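Local coordinates for protein pectate lyase/Amb allergen (Acidovorax citrulli, PDB 4HWV) that probably cleaves pectate, a plant cell-wall polysaccharide, by calcium-dependent elimination, as a secreted lyase of polysaccharide lyase family 1, at residues 12-18 and 482-487; 144-148 and 208-212; 219-224 and 271-277. Residues are numbered along the deposited sequence.

Interaction 1 of 3, residues 12-18 and 482-487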
ATOM      1  N   ALA A  12     -27.596  -5.836   8.306  1.00 10.67           N
ATOM      2  CA  ALA A  12     -26.460  -5.825   9.221  1.00 10.92           C
ATOM      3  C   ALA A  12     -26.808  -5.057  10.495  1.00 11.04           C
ATOM      4  O   ALA A  12     -27.665  -4.179  10.480  1.00 12.54           O
ATOM      5  CB  ALA A  12     -25.252  -5.222   8.547  1.00 11.03           C
ATOM      6  N   ALA A  13     -26.141  -5.401  11.589  1.00 10.23           N
ATOM      7  CA  ALA A  13     -26.403  -4.779  12.883  1.00 10.46           C
ATOM      8  C   ALA A  13     -26.023  -3.298  12.888  1.00  9.85           C
ATOM      9  O   ALA A  13     -25.109  -2.889  12.190  1.00 10.25           O
ATOM     10  CB  ALA A  13     -25.646  -5.522  13.982  1.00 11.19           C
ATOM     11  N   PRO A  14     -26.721  -2.487  13.691  1.00  9.72           N
ATOM     12  CA  PRO A  14     -26.304  -1.096  13.861  1.00  9.71           C
ATOM     13  C   PRO A  14     -24.854  -1.014  14.336  1.00  9.13           C
ATOM     14  O   PRO A  14     -24.393  -1.836  15.130  1.00  9.09           O
ATOM     15  CB  PRO A  14     -27.245  -0.591  14.961  1.00 10.98           C
ATOM     16  CG  PRO A  14     -28.459  -1.418  14.816  1.00 11.53           C
ATOM     17  CD  PRO A  14     -27.954  -2.789  14.440  1.00 10.42           C
ATOM     18  N   ALA A  15     -24.137  -0.015  13.849  1.00  8.67           N
ATOM     19  CA  ALA A  15     -22.753   0.193  14.259  1.00  8.87           C
ATOM     20  C   ALA A  15     -22.639   0.261  15.782  1.00  8.76           C
ATOM     21  O   ALA A  15     -23.458   0.897  16.455  1.00 10.35           O
ATOM     22  CB  ALA A  15     -22.231   1.461  13.643  1.00  9.08           C
ATOM     23  N   GLY A  16     -21.627  -0.406  16.326  1.00  7.66           N
ATOM     24  CA  GLY A  16     -21.394  -0.370  17.757  1.00  8.35           C
ATOM     25  C   GLY A  16     -22.228  -1.331  18.573  1.00  8.62           C
ATOM     26  O   GLY A  16     -22.227  -1.237  19.800  1.00 10.39           O
ATOM     27  N   SER A  17     -22.914  -2.269  17.930  1.00  8.09           N
ATOM     28  CA  SER A  17     -23.838  -3.133  18.655  1.00  9.12           C
ATOM     29  C   SER A  17     -23.552  -4.632  18.582  1.00  8.02           C
ATOM     30  O   SER A  17     -24.142  -5.388  19.350  1.00  9.36           O
ATOM     31  CB  SER A  17     -25.270  -2.878  18.195  1.00 10.20           C
ATOM     32  OG  SER A  17     -25.533  -3.505  16.949  1.00 10.45           O
ATOM     33  N   ILE A  18     -22.674  -5.093  17.689  1.00  7.20           N
ATOM     34  CA  ILE A  18     -22.436  -6.533  17.609  1.00  7.54           C
ATOM     35  C   ILE A  18     -21.951  -7.105  18.953  1.00  6.30           C
ATOM     36  O   ILE A  18     -21.289  -6.420  19.736  1.00  5.41           O
ATOM     37  CB  ILE A  18     -21.419  -6.883  16.482  1.00  8.58           C
ATOM     38  CG1 ILE A  18     -21.491  -8.360  16.104  1.00 10.56           C
ATOM     39  CG2 ILE A  18     -19.989  -6.478  16.860  1.00  8.17           C
ATOM     40  CD1 ILE A  18     -22.760  -8.758  15.375  1.00 11.98           C
ATOM     41  N   LYS A 482     -18.857  -6.168   7.478  1.00  6.06           N
ATOM     42  CA  LYS A 482     -20.008  -6.947   7.041  1.00  6.86           C
ATOM     43  C   LYS A 482     -21.051  -7.110   8.155  1.00  7.19           C
ATOM     44  O   LYS A 482     -22.252  -7.020   7.917  1.00  9.31           O
ATOM     45  CB  LYS A 482     -19.540  -8.326   6.567  1.00  7.39           C
ATOM     46  CG  LYS A 482     -18.555  -8.308   5.423  1.00  8.47           C
ATOM     47  CD  LYS A 482     -19.206  -7.812   4.130  1.00  9.05           C
ATOM     48  CE  LYS A 482     -18.218  -7.840   2.981  1.00 10.18           C
ATOM     49  NZ  LYS A 482     -18.809  -7.307   1.740  1.00 11.45           N
ATOM     50  N   LEU A 483     -20.595  -7.339   9.380  1.00  6.61           N
ATOM     51  CA  LEU A 483     -21.486  -7.550  10.521  1.00  6.57           C
ATOM     52  C   LEU A 483     -22.290  -6.327  10.920  1.00  7.37           C
ATOM     53  O   LEU A 483     -23.390  -6.459  11.488  1.00  8.91           O
ATOM     54  CB  LEU A 483     -20.683  -8.010  11.737  1.00  6.03           C
ATOM     55  CG  LEU A 483     -20.145  -9.443  11.675  1.00  6.46           C
ATOM     56  CD1 LEU A 483     -19.229  -9.689  12.858  1.00  6.76           C
ATOM     57  CD2 LEU A 483     -21.304 -10.449  11.704  1.00  7.52           C
ATOM     58  N   GLU A 484     -21.717  -5.144  10.690  1.00  6.64           N
ATOM     59  CA  GLU A 484     -22.370  -3.896  11.071  1.00  7.11           C
ATOM     60  C   GLU A 484     -22.473  -2.954   9.890  1.00  8.06           C
ATOM     61  O   GLU A 484     -21.634  -2.981   8.980  1.00  8.61           O
ATOM     62  CB  GLU A 484     -21.593  -3.195  12.199  1.00  7.27           C
ATOM     63  CG  GLU A 484     -21.587  -3.941  13.518  1.00  7.20           C
ATOM     64  CD  GLU A 484     -21.005  -3.126  14.673  1.00  6.64           C
ATOM     65  OE1 GLU A 484     -20.413  -2.041  14.442  1.00  6.61           O
ATOM     66  OE2 GLU A 484     -21.162  -3.571  15.822  1.00  7.09           O
ATOM     67  N   GLY A 485     -23.493  -2.103   9.925  1.00  8.71           N
ATOM     68  CA  GLY A 485     -23.563  -0.971   9.022  1.00  9.71           C
ATOM     69  C   GLY A 485     -22.583   0.113   9.427  1.00  9.94           C
ATOM     70  O   GLY A 485     -21.954   0.042  10.487  1.00  8.72           O
ATOM     71  N   PRO A 486     -22.443   1.141   8.585  1.00 11.27           N
ATOM     72  CA  PRO A 486     -21.498   2.216   8.896  1.00 12.47           C
ATOM     73  C   PRO A 486     -21.962   3.029  10.097  1.00 12.83           C
ATOM     74  O   PRO A 486     -23.161   3.121  10.380  1.00 12.79           O
ATOM     75  CB  PRO A 486     -21.526   3.082   7.630  1.00 14.10           C
ATOM     76  CG  PRO A 486     -22.851   2.815   7.038  1.00 14.59           C
ATOM     77  CD  PRO A 486     -23.147   1.374   7.315  1.00 13.07           C
ATOM     78  N   ALA A 487     -21.006   3.609  10.806  1.00 13.17           N
ATOM     79  CA  ALA A 487     -21.320   4.463  11.943  1.00 14.21           C
ATOM     80  C   ALA A 487     -22.051   5.695  11.444  1.00 16.43           C
ATOM     81  O   ALA A 487     -21.770   6.176  10.349  1.00 16.77           O
ATOM     82  CB  ALA A 487     -20.052   4.859  12.659  1.00 13.79           C
TER
HETATM   83  O   HOH W   1     -25.110   1.589  11.623  1.00 14.54           O

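Interaction 2 of 3, residues 144-148 and 208-212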
ATOM      1  N   PRO A 144      27.078  -3.873  15.358  1.00  8.40           N
ATOM      2  CA  PRO A 144      25.864  -3.468  14.621  1.00  8.22           C
ATOM      3  C   PRO A 144      24.667  -4.364  14.952  1.00  7.07           C
ATOM      4  O   PRO A 144      23.547  -3.862  15.004  1.00  6.50           O
ATOM      5  CB  PRO A 144      26.282  -3.595  13.144  1.00  8.79           C
ATOM      6  CG  PRO A 144      27.785  -3.563  13.160  1.00  9.83           C
ATOM      7  CD  PRO A 144      28.203  -4.200  14.460  1.00  9.50           C
ATOM      8  N   GLU A 145      24.889  -5.653  15.175  1.00  7.12           N
ATOM      9  CA  GLU A 145      23.789  -6.528  15.561  1.00  7.34           C
ATOM     10  C   GLU A 145      23.242  -6.195  16.945  1.00  7.65           C
ATOM     11  O   GLU A 145      22.033  -6.173  17.155  1.00  7.82           O
ATOM     12  CB  GLU A 145      24.203  -8.007  15.452  1.00  7.39           C
ATOM     13  CG  GLU A 145      23.225  -8.978  16.123  1.00  7.56           C
ATOM     14  CD  GLU A 145      21.833  -9.024  15.468  1.00  7.75           C
ATOM     15  OE1 GLU A 145      21.602  -8.435  14.375  1.00  8.01           O
ATOM     16  OE2 GLU A 145      20.957  -9.682  16.073  1.00  8.35           O
ATOM     17  N   ASP A 146      24.126  -5.923  17.899  1.00  7.31           N
ATOM     18  CA  ASP A 146      23.668  -5.539  19.235  1.00  7.58           C
ATOM     19  C   ASP A 146      22.900  -4.215  19.180  1.00  6.57           C
ATOM     20  O   ASP A 146      21.918  -4.014  19.911  1.00  7.19           O
ATOM     21  CB  ASP A 146      24.859  -5.461  20.198  1.00  8.99           C
ATOM     22  CG  ASP A 146      25.452  -6.828  20.490  1.00 10.41           C
ATOM     23  OD1 ASP A 146      24.710  -7.827  20.425  1.00 11.39           O
ATOM     24  OD2 ASP A 146      26.648  -6.898  20.805  1.00 12.48           O
ATOM     25  N   ALA A 147      23.342  -3.298  18.317  1.00  6.70           N
ATOM     26  CA  ALA A 147      22.621  -2.042  18.164  1.00  6.60           C
ATOM     27  C   ALA A 147      21.243  -2.258  17.520  1.00  6.29           C
ATOM     28  O   ALA A 147      20.233  -1.713  17.995  1.00  6.31           O
ATOM     29  CB  ALA A 147      23.444  -1.035  17.390  1.00  7.28           C
ATOM     30  N   ARG A 148      21.192  -3.081  16.468  1.00  5.82           N
ATOM     31  CA  ARG A 148      19.908  -3.445  15.880  1.00  6.13           C
ATOM     32  C   ARG A 148      19.000  -4.058  16.939  1.00  5.82           C
ATOM     33  O   ARG A 148      17.829  -3.688  17.047  1.00  6.18           O
ATOM     34  CB  ARG A 148      20.076  -4.434  14.723  1.00  6.28           C
ATOM     35  CG  ARG A 148      18.745  -4.771  14.051  1.00  6.34           C
ATOM     36  CD  ARG A 148      18.782  -6.130  13.335  1.00  6.37           C
ATOM     37  NE  ARG A 148      19.001  -7.208  14.296  1.00  7.02           N
ATOM     38  CZ  ARG A 148      18.060  -7.687  15.106  1.00  6.84           C
ATOM     39  NH1 ARG A 148      16.803  -7.247  15.031  1.00  7.60           N
ATOM     40  NH2 ARG A 148      18.381  -8.623  15.980  1.00  8.18           N
ATOM     41  N   ASP A 208      10.725  -2.798  11.691  1.00  3.31           N
ATOM     42  CA  ASP A 208      11.716  -1.887  11.140  1.00  3.54           C
ATOM     43  C   ASP A 208      13.151  -2.351  11.301  1.00  3.97           C
ATOM     44  O   ASP A 208      14.047  -1.710  10.762  1.00  5.24           O
ATOM     45  CB  ASP A 208      11.546  -0.513  11.764  1.00  4.29           C
ATOM     46  CG  ASP A 208      10.420   0.241  11.122  1.00  4.74           C
ATOM     47  OD1 ASP A 208      10.545   0.588   9.924  1.00  5.96           O
ATOM     48  OD2 ASP A 208       9.415   0.481  11.795  1.00  5.34           O
ATOM     49  N   PHE A 209      13.347  -3.459  12.023  1.00  4.21           N
ATOM     50  CA  PHE A 209      14.694  -3.950  12.335  1.00  4.67           C
ATOM     51  C   PHE A 209      14.816  -5.451  12.087  1.00  4.53           C
ATOM     52  O   PHE A 209      15.161  -6.213  12.993  1.00  5.13           O
ATOM     53  CB  PHE A 209      15.064  -3.551  13.769  1.00  5.23           C
ATOM     54  CG  PHE A 209      15.089  -2.062  13.948  1.00  4.02           C
ATOM     55  CD1 PHE A 209      16.179  -1.325  13.479  1.00  4.88           C
ATOM     56  CD2 PHE A 209      14.007  -1.388  14.507  1.00  4.42           C
ATOM     57  CE1 PHE A 209      16.186   0.052  13.563  1.00  4.92           C
ATOM     58  CE2 PHE A 209      14.017  -0.000  14.594  1.00  5.16           C
ATOM     59  CZ  PHE A 209      15.109   0.719  14.117  1.00  5.24           C
ATOM     60  N   PRO A 210      14.548  -5.889  10.844  1.00  4.00           N
ATOM     61  CA  PRO A 210      14.718  -7.317  10.544  1.00  4.40           C
ATOM     62  C   PRO A 210      16.163  -7.746  10.755  1.00  4.53           C
ATOM     63  O   PRO A 210      17.092  -6.943  10.583  1.00  5.15           O
ATOM     64  CB  PRO A 210      14.338  -7.407   9.061  1.00  5.54           C
ATOM     65  CG  PRO A 210      14.635  -6.047   8.538  1.00  6.30           C
ATOM     66  CD  PRO A 210      14.267  -5.099   9.632  1.00  5.17           C
ATOM     67  N   GLN A 211      16.344  -9.007  11.121  1.00  4.96           N
ATOM     68  CA  GLN A 211      17.655  -9.547  11.389  1.00  5.44           C
ATOM     69  C   GLN A 211      18.082 -10.398  10.218  1.00  5.05           C
ATOM     70  O   GLN A 211      17.299 -11.188   9.699  1.00  5.78           O
ATOM     71  CB  GLN A 211      17.608 -10.422  12.634  1.00  6.01           C
ATOM     72  CG  GLN A 211      18.960 -11.019  13.029  1.00  6.58           C
ATOM     73  CD  GLN A 211      18.791 -12.136  14.041  1.00  8.24           C
ATOM     74  OE1 GLN A 211      18.095 -13.123  13.773  1.00  9.79           O
ATOM     75  NE2 GLN A 211      19.404 -11.979  15.218  1.00  8.91           N
ATOM     76  N   TRP A 212      19.341 -10.253   9.818  1.00  5.65           N
ATOM     77  CA  TRP A 212      19.909 -11.184   8.852  1.00  6.26           C
ATOM     78  C   TRP A 212      20.438 -12.412   9.597  1.00  7.45           C
ATOM     79  O   TRP A 212      21.268 -12.283  10.497  1.00  8.90           O
ATOM     80  CB  TRP A 212      21.033 -10.529   8.050  1.00  6.65           C
ATOM     81  CG  TRP A 212      21.748 -11.477   7.134  1.00  6.56           C
ATOM     82  CD1 TRP A 212      23.039 -11.913   7.258  1.00  6.86           C
ATOM     83  CD2 TRP A 212      21.233 -12.095   5.938  1.00  6.26           C
ATOM     84  NE1 TRP A 212      23.350 -12.776   6.231  1.00  7.45           N
ATOM     85  CE2 TRP A 212      22.268 -12.896   5.400  1.00  6.70           C
ATOM     86  CE3 TRP A 212      19.998 -12.049   5.271  1.00  7.07           C
ATOM     87  CZ2 TRP A 212      22.100 -13.657   4.238  1.00  7.29           C
ATOM     88  CZ3 TRP A 212      19.832 -12.799   4.112  1.00  6.80           C
ATOM     89  CH2 TRP A 212      20.887 -13.603   3.608  1.00  7.02           C
TER

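Interaction 3 of 3, residues 219-224 and 271-277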
ATOM      1  N   ASP A 219      21.772 -20.666   3.305  1.00 11.22           N
ATOM      2  CA  ASP A 219      22.248 -19.500   2.565  1.00 10.25           C
ATOM      3  C   ASP A 219      21.929 -18.198   3.272  1.00  8.71           C
ATOM      4  O   ASP A 219      22.511 -17.167   2.962  1.00  9.06           O
ATOM      5  CB  ASP A 219      21.605 -19.454   1.182  1.00 11.19           C
ATOM      6  CG  ASP A 219      22.035 -20.593   0.299  1.00 13.60           C
ATOM      7  OD1 ASP A 219      23.189 -21.053   0.423  1.00 14.90           O
ATOM      8  OD2 ASP A 219      21.207 -21.014  -0.518  1.00 14.64           O
ATOM      9  N   GLY A 220      20.980 -18.234   4.204  1.00  8.47           N
ATOM     10  CA  GLY A 220      20.598 -17.038   4.935  1.00  8.38           C
ATOM     11  C   GLY A 220      19.250 -16.442   4.560  1.00  7.86           C
ATOM     12  O   GLY A 220      18.781 -16.551   3.419  1.00  7.79           O
ATOM     13  N   ARG A 221      18.614 -15.807   5.543  1.00  7.22           N
ATOM     14  CA  ARG A 221      17.346 -15.119   5.318  1.00  7.43           C
ATOM     15  C   ARG A 221      17.262 -13.923   6.223  1.00  6.27           C
ATOM     16  O   ARG A 221      17.843 -13.913   7.314  1.00  7.78           O
ATOM     17  CB  ARG A 221      16.152 -16.012   5.676  1.00  8.36           C
ATOM     18  CG  ARG A 221      15.990 -17.257   4.824  1.00  9.14           C
ATOM     19  CD  ARG A 221      15.527 -16.924   3.399  1.00 10.05           C
ATOM     20  NE  ARG A 221      15.196 -18.115   2.612  1.00 11.61           N
ATOM     21  CZ  ARG A 221      16.065 -18.801   1.877  1.00 12.17           C
ATOM     22  NH1 ARG A 221      17.332 -18.420   1.817  1.00 12.46           N
ATOM     23  NH2 ARG A 221      15.658 -19.874   1.198  1.00 13.34           N
ATOM     24  N   TRP A 222      16.503 -12.921   5.782  1.00  6.54           N
ATOM     25  CA  TRP A 222      16.051 -11.849   6.673  1.00  6.19           C
ATOM     26  C   TRP A 222      14.778 -12.289   7.367  1.00  6.05           C
ATOM     27  O   TRP A 222      13.860 -12.749   6.709  1.00  7.72           O
ATOM     28  CB  TRP A 222      15.736 -10.592   5.866  1.00  5.66           C
ATOM     29  CG  TRP A 222      16.955  -9.869   5.323  1.00  5.35           C
ATOM     30  CD1 TRP A 222      17.496  -9.994   4.067  1.00  6.27           C
ATOM     31  CD2 TRP A 222      17.776  -8.915   6.019  1.00  4.96           C
ATOM     32  NE1 TRP A 222      18.600  -9.182   3.952  1.00  6.37           N
ATOM     33  CE2 TRP A 222      18.804  -8.519   5.130  1.00  5.69           C
ATOM     34  CE3 TRP A 222      17.746  -8.365   7.305  1.00  5.59           C
ATOM     35  CZ2 TRP A 222      19.753  -7.561   5.467  1.00  5.80           C
ATOM     36  CZ3 TRP A 222      18.711  -7.432   7.650  1.00  5.73           C
ATOM     37  CH2 TRP A 222      19.706  -7.044   6.732  1.00  5.66           C
ATOM     38  N   ASN A 223      14.716 -12.104   8.681  1.00  5.67           N
ATOM     39  CA  ASN A 223      13.524 -12.472   9.433  1.00  6.52           C
ATOM     40  C   ASN A 223      13.055 -11.332  10.299  1.00  5.67           C
ATOM     41  O   ASN A 223      13.871 -10.590  10.868  1.00  6.33           O
ATOM     42  CB  ASN A 223      13.780 -13.681  10.331  1.00  8.98           C
ATOM     43  CG  ASN A 223      14.112 -14.937   9.535  1.00 10.96           C
ATOM     44  OD1 ASN A 223      13.297 -15.436   8.743  1.00 12.92           O
ATOM     45  ND2 ASN A 223      15.292 -15.473   9.758  1.00 11.57           N
ATOM     46  N   SER A 224      11.731 -11.243  10.435  1.00  4.81           N
ATOM     47  CA  SER A 224      11.069 -10.252  11.272  1.00  4.81           C
ATOM     48  C   SER A 224      10.221 -10.930  12.334  1.00  5.05           C
ATOM     49  O   SER A 224       9.977 -12.142  12.287  1.00  6.29           O
ATOM     50  CB  SER A 224      10.232  -9.316  10.406  1.00  4.76           C
ATOM     51  OG  SER A 224      11.062  -8.366   9.755  1.00  5.27           O
ATOM     52  N   ASP A 271      14.954 -14.845  -2.640  1.00 11.40           N
ATOM     53  CA  ASP A 271      15.109 -15.558  -1.361  1.00 12.49           C
ATOM     54  C   ASP A 271      15.632 -14.587  -0.293  1.00 10.43           C
ATOM     55  O   ASP A 271      15.399 -14.772   0.901  1.00 10.50           O
ATOM     56  CB  ASP A 271      16.138 -16.711  -1.456  1.00 15.40           C
ATOM     57  CG  ASP A 271      15.610 -17.963  -2.142  1.00 18.47           C
ATOM     58  OD1 ASP A 271      14.385 -18.106  -2.303  1.00 18.39           O
ATOM     59  OD2 ASP A 271      16.454 -18.835  -2.494  1.00 20.41           O
ATOM     60  N   PHE A 272      16.357 -13.565  -0.734  1.00  8.60           N
ATOM     61  CA  PHE A 272      17.120 -12.704   0.157  1.00  7.64           C
ATOM     62  C   PHE A 272      16.493 -11.318   0.307  1.00  7.28           C
ATOM     63  O   PHE A 272      17.147 -10.378   0.756  1.00  7.59           O
ATOM     64  CB  PHE A 272      18.580 -12.671  -0.323  1.00  7.76           C
ATOM     65  CG  PHE A 272      19.116 -14.054  -0.586  1.00  7.84           C
ATOM     66  CD1 PHE A 272      19.257 -14.952   0.458  1.00  8.00           C
ATOM     67  CD2 PHE A 272      19.426 -14.478  -1.876  1.00  8.26           C
ATOM     68  CE1 PHE A 272      19.713 -16.238   0.231  1.00  8.64           C
ATOM     69  CE2 PHE A 272      19.888 -15.760  -2.098  1.00  8.53           C
ATOM     70  CZ  PHE A 272      20.020 -16.650  -1.037  1.00  8.45           C
ATOM     71  N   LYS A 273      15.201 -11.212  -0.027  1.00  7.19           N
ATOM     72  CA  LYS A 273      14.471  -9.963   0.182  1.00  7.46           C
ATOM     73  C   LYS A 273      14.528  -9.573   1.662  1.00  6.39           C
ATOM     74  O   LYS A 273      14.647 -10.439   2.552  1.00  6.30           O
ATOM     75  CB  LYS A 273      13.007 -10.102  -0.247  1.00  7.86           C
ATOM     76  CG  LYS A 273      12.188 -11.055   0.624  1.00  8.99           C
ATOM     77  CD  LYS A 273      10.748 -11.180   0.152  1.00 11.40           C
ATOM     78  CE  LYS A 273      10.694 -12.018  -1.116  1.00 14.33           C
ATOM     79  NZ  LYS A 273       9.365 -11.989  -1.738  1.00 16.37           N
ATOM     80  N   VAL A 274      14.444  -8.272   1.933  1.00  5.79           N
ATOM     81  CA  VAL A 274      14.424  -7.824   3.307  1.00  4.83           C
ATOM     82  C   VAL A 274      12.981  -7.911   3.791  1.00  4.44           C
ATOM     83  O   VAL A 274      12.166  -7.015   3.580  1.00  5.30           O
ATOM     84  CB  VAL A 274      14.975  -6.401   3.443  1.00  4.88           C
ATOM     85  CG1 VAL A 274      14.994  -5.975   4.899  1.00  5.62           C
ATOM     86  CG2 VAL A 274      16.405  -6.290   2.871  1.00  6.23           C
ATOM     87  N   GLN A 275      12.693  -9.024   4.452  1.00  4.31           N
ATOM     88  CA  GLN A 275      11.350  -9.360   4.911  1.00  4.36           C
ATOM     89  C   GLN A 275      11.031  -8.624   6.205  1.00  4.23           C
ATOM     90  O   GLN A 275      11.651  -8.888   7.235  1.00  4.86           O
ATOM     91  CB  GLN A 275      11.274 -10.878   5.118  1.00  5.01           C
ATOM     92  CG  GLN A 275       9.943 -11.399   5.643  1.00  6.07           C
ATOM     93  CD  GLN A 275       8.771 -10.951   4.788  1.00  6.33           C
ATOM     94  OE1 GLN A 275       8.140  -9.919   5.057  1.00  6.09           O
ATOM     95  NE2 GLN A 275       8.471 -11.723   3.739  1.00  7.76           N
ATOM     96  N   HIS A 276      10.084  -7.692   6.121  1.00  3.64           N
ATOM     97  CA  HIS A 276       9.670  -6.893   7.261  1.00  3.81           C
ATOM     98  C   HIS A 276       8.429  -7.441   7.974  1.00  3.63           C
ATOM     99  O   HIS A 276       7.989  -6.869   8.981  1.00  3.75           O
ATOM    100  CB  HIS A 276       9.379  -5.462   6.802  1.00  4.23           C
ATOM    101  CG  HIS A 276      10.598  -4.706   6.362  1.00  3.80           C
ATOM    102  ND1 HIS A 276      11.428  -4.038   7.240  1.00  3.68           N
ATOM    103  CD2 HIS A 276      11.103  -4.480   5.124  1.00  4.53           C
ATOM    104  CE1 HIS A 276      12.406  -3.457   6.562  1.00  4.33           C
ATOM    105  NE2 HIS A 276      12.232  -3.714   5.278  1.00  5.13           N
ATOM    106  N   HIS A 277       7.858  -8.528   7.457  1.00  3.81           N
ATOM    107  CA  HIS A 277       6.665  -9.114   8.052  1.00  3.75           C
ATOM    108  C   HIS A 277       6.953 -10.503   8.587  1.00  4.21           C
ATOM    109  O   HIS A 277       7.980 -11.110   8.247  1.00  5.55           O
ATOM    110  CB  HIS A 277       5.542  -9.198   7.029  1.00  3.84           C
ATOM    111  CG  HIS A 277       5.124  -7.863   6.518  1.00  3.51           C
ATOM    112  ND1 HIS A 277       5.342  -7.461   5.215  1.00  4.45           N
ATOM    113  CD2 HIS A 277       4.529  -6.819   7.144  1.00  3.98           C
ATOM    114  CE1 HIS A 277       4.867  -6.236   5.058  1.00  4.65           C
ATOM    115  NE2 HIS A 277       4.380  -5.821   6.213  1.00  4.81           N
TER
HETATM  116  O   HOH W   2      18.452 -20.037  -0.264  1.00 17.19           O
HETATM  117  O   HOH W   3      19.333  -8.746   1.234  1.00  6.38           O
HETATM  118  O   HOH W   4      15.267 -13.092   3.117  1.00  8.30           O
HETATM  119  O   HOH W   5       9.790 -12.995   9.124  1.00  8.59           O

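Interaction 1 of 3, residues 12-18 and 482-487
Lys482 turns its CA-CB bond away from residues 12-18, and its ammonium group bonds instead to the carbonyl of Ala476; its own carbonyl O lies 3.6 Å from Ala12 CB. The carbonyl of Leu483 accepts a hydrogen bond from Ala13 (N to O 2.9 Å, 144° at the hydrogen), while its side chain reaches Ile18 (CD1 to CG1 4.2 Å) and also packs on Ile3. Glu484 sits opposite Ala13 with their CA atoms 4.5 Å apart, and the bond from Gly485 N to Ala13 O (2.9 Å, 158°) completes a single beta bridge. The Glu484 carboxylate accepts from backbone N-H groups of the type II beta turn Pro14-Ser17 and just after it: OE1 from Gly16 N (2.8 Å, 162°) and also from Gly173, OE2 from Ile18 N (2.8 Å, 170°) and weakly from Ser17 N (3.0 Å, 128°). Segments from near the two chain ends meet here on the outside of the right-handed parallel beta-helix, where Ile18 and Leu483 touch Arg198 of strand 192-198. Beyond Gly485, the Pro486 carbonyl O is linked through a water to Ala15 N, at 2.8 and 2.9 Å from that water respectively. Ala487 CB lies 4.2 Å from Ala15 CB.

Interaction 2 of 3, residues 144-148 and 208-212
Arg148 stretches from helix 143-159 across the loop leading into strand 211-213, its guanidinium overlapped on one face by Gln211 CB and its CG 3.9 Å from Phe209 CB. It has the largest area covered by the other segment, 98 Å². At the edge of the guanidinium, near its plane, Arg148 NH1 donates to the carbonyl O of Phe209 (2.8 Å, 139° at the hydrogen); Arg148 CD also comes within 3.3 Å of Pro210 O. The group is held from within the helix as well. Glu145, three residues earlier, forms a two-pronged salt bridge with it: Arg148 NE to Glu145 OE1 is 2.9 Å and Arg148 NH2 to Glu145 OE2 is 2.8 Å, with nearly linear angles of 177° and 176°. Glu145 OE2 also accepts from Gln211 NE2 (2.9 Å, 169°), so one carboxylate serves both segments, and Tyr125 OH hydrogen-bonds to Glu145 OE1.

Phe209 directs its CA-CB bond toward the helix, and its ring packs among Ala151, Ala152 and Gln155 farther along 143-159, and Tyr103 and Val104 of helix 100-105. The contact thus joins helix 143-159 to the loop leading into the antiparallel strand pair 211-213 and 221-223, in an excursion from the parallel beta-helix; the Pro210 side chain lies about 13 Å from the bound calcium.

With the arginine charge balanced inside the helix, the groups that residues 208-212 offer are neutral, a backbone carbonyl taking a bond from Arg148 and an amide giving one to Glu145, with no salt bridge across the interface.

Interaction 3 of 3, residues 219-224 and 271-277
Ser224 OG donates to the carbonyl O of Gln275 at 2.6 Å, the one direct hydrogen bond between the segments; much of the remaining polar contact runs through water. One water accepts from Trp222 N (2.9 Å) and donates to Asp271 O and Lys273 O (2.8 Å each), while another links Trp222 NE1 to Phe272 O, 2.8 Å from both. A third joins Ser224 N (2.9 Å) to His277 O (2.8 Å). Arg221 places a guanidinium face over Asp271 CG, but the salt bridge from NH2 to Asp271 OD2 is long, 3.9 Å, and lacks a directed N-H; a shared water supplements it, accepting from Arg221 NH1 (2.9 Å) and donating to Asp271 OD2 (3.2 Å) and Asp219 OD2 (2.9 Å).

Packing centres on Trp222, which has 106 Å² covered. Val274 CG2 makes a CH-pi contact 3.9 Å from the centroid of its five-membered ring, 16° off the normal. Phe272 presents its ring edge to Gly220 O (CE1 to O 3.3 Å) and to Asp219 CB (CE1 to CB 3.9 Å).

Beyond these segments, His277 bonds to Asp251 and Asp204. The contact packs the 271-277 loop on strand 221-223, which pairs antiparallel with 211-213 in an excursion from the parallel beta-helix, beside the calcium site of Asp227, Asp278 and Asp282; the Ser224 side chain lies about 9 Å from the ion.

How the interactions relate
From the N terminus, residues 12-18 open interaction 1, which closes only at 482-487, so the whole beta-helix and both other contacts fall within its span. Interaction 2 opens next on helix 143-159 and closes at 208-212; interaction 3 then runs from 219-224 to 271-277, in series with it and without crossing. These two touch, their centres 12 Å apart: strands 211-213 and 221-223 are antiparallel neighbours, with Gln211 O 2.9 Å from Asn223 N, a probable hydrogen bond. Together they connect helix, hairpin and calcium-side loop. Interaction 1 brings together segments from near both chain ends on the opposite side of the chain's centre, its centre 43 and 40 Å from those of interactions 2 and 3.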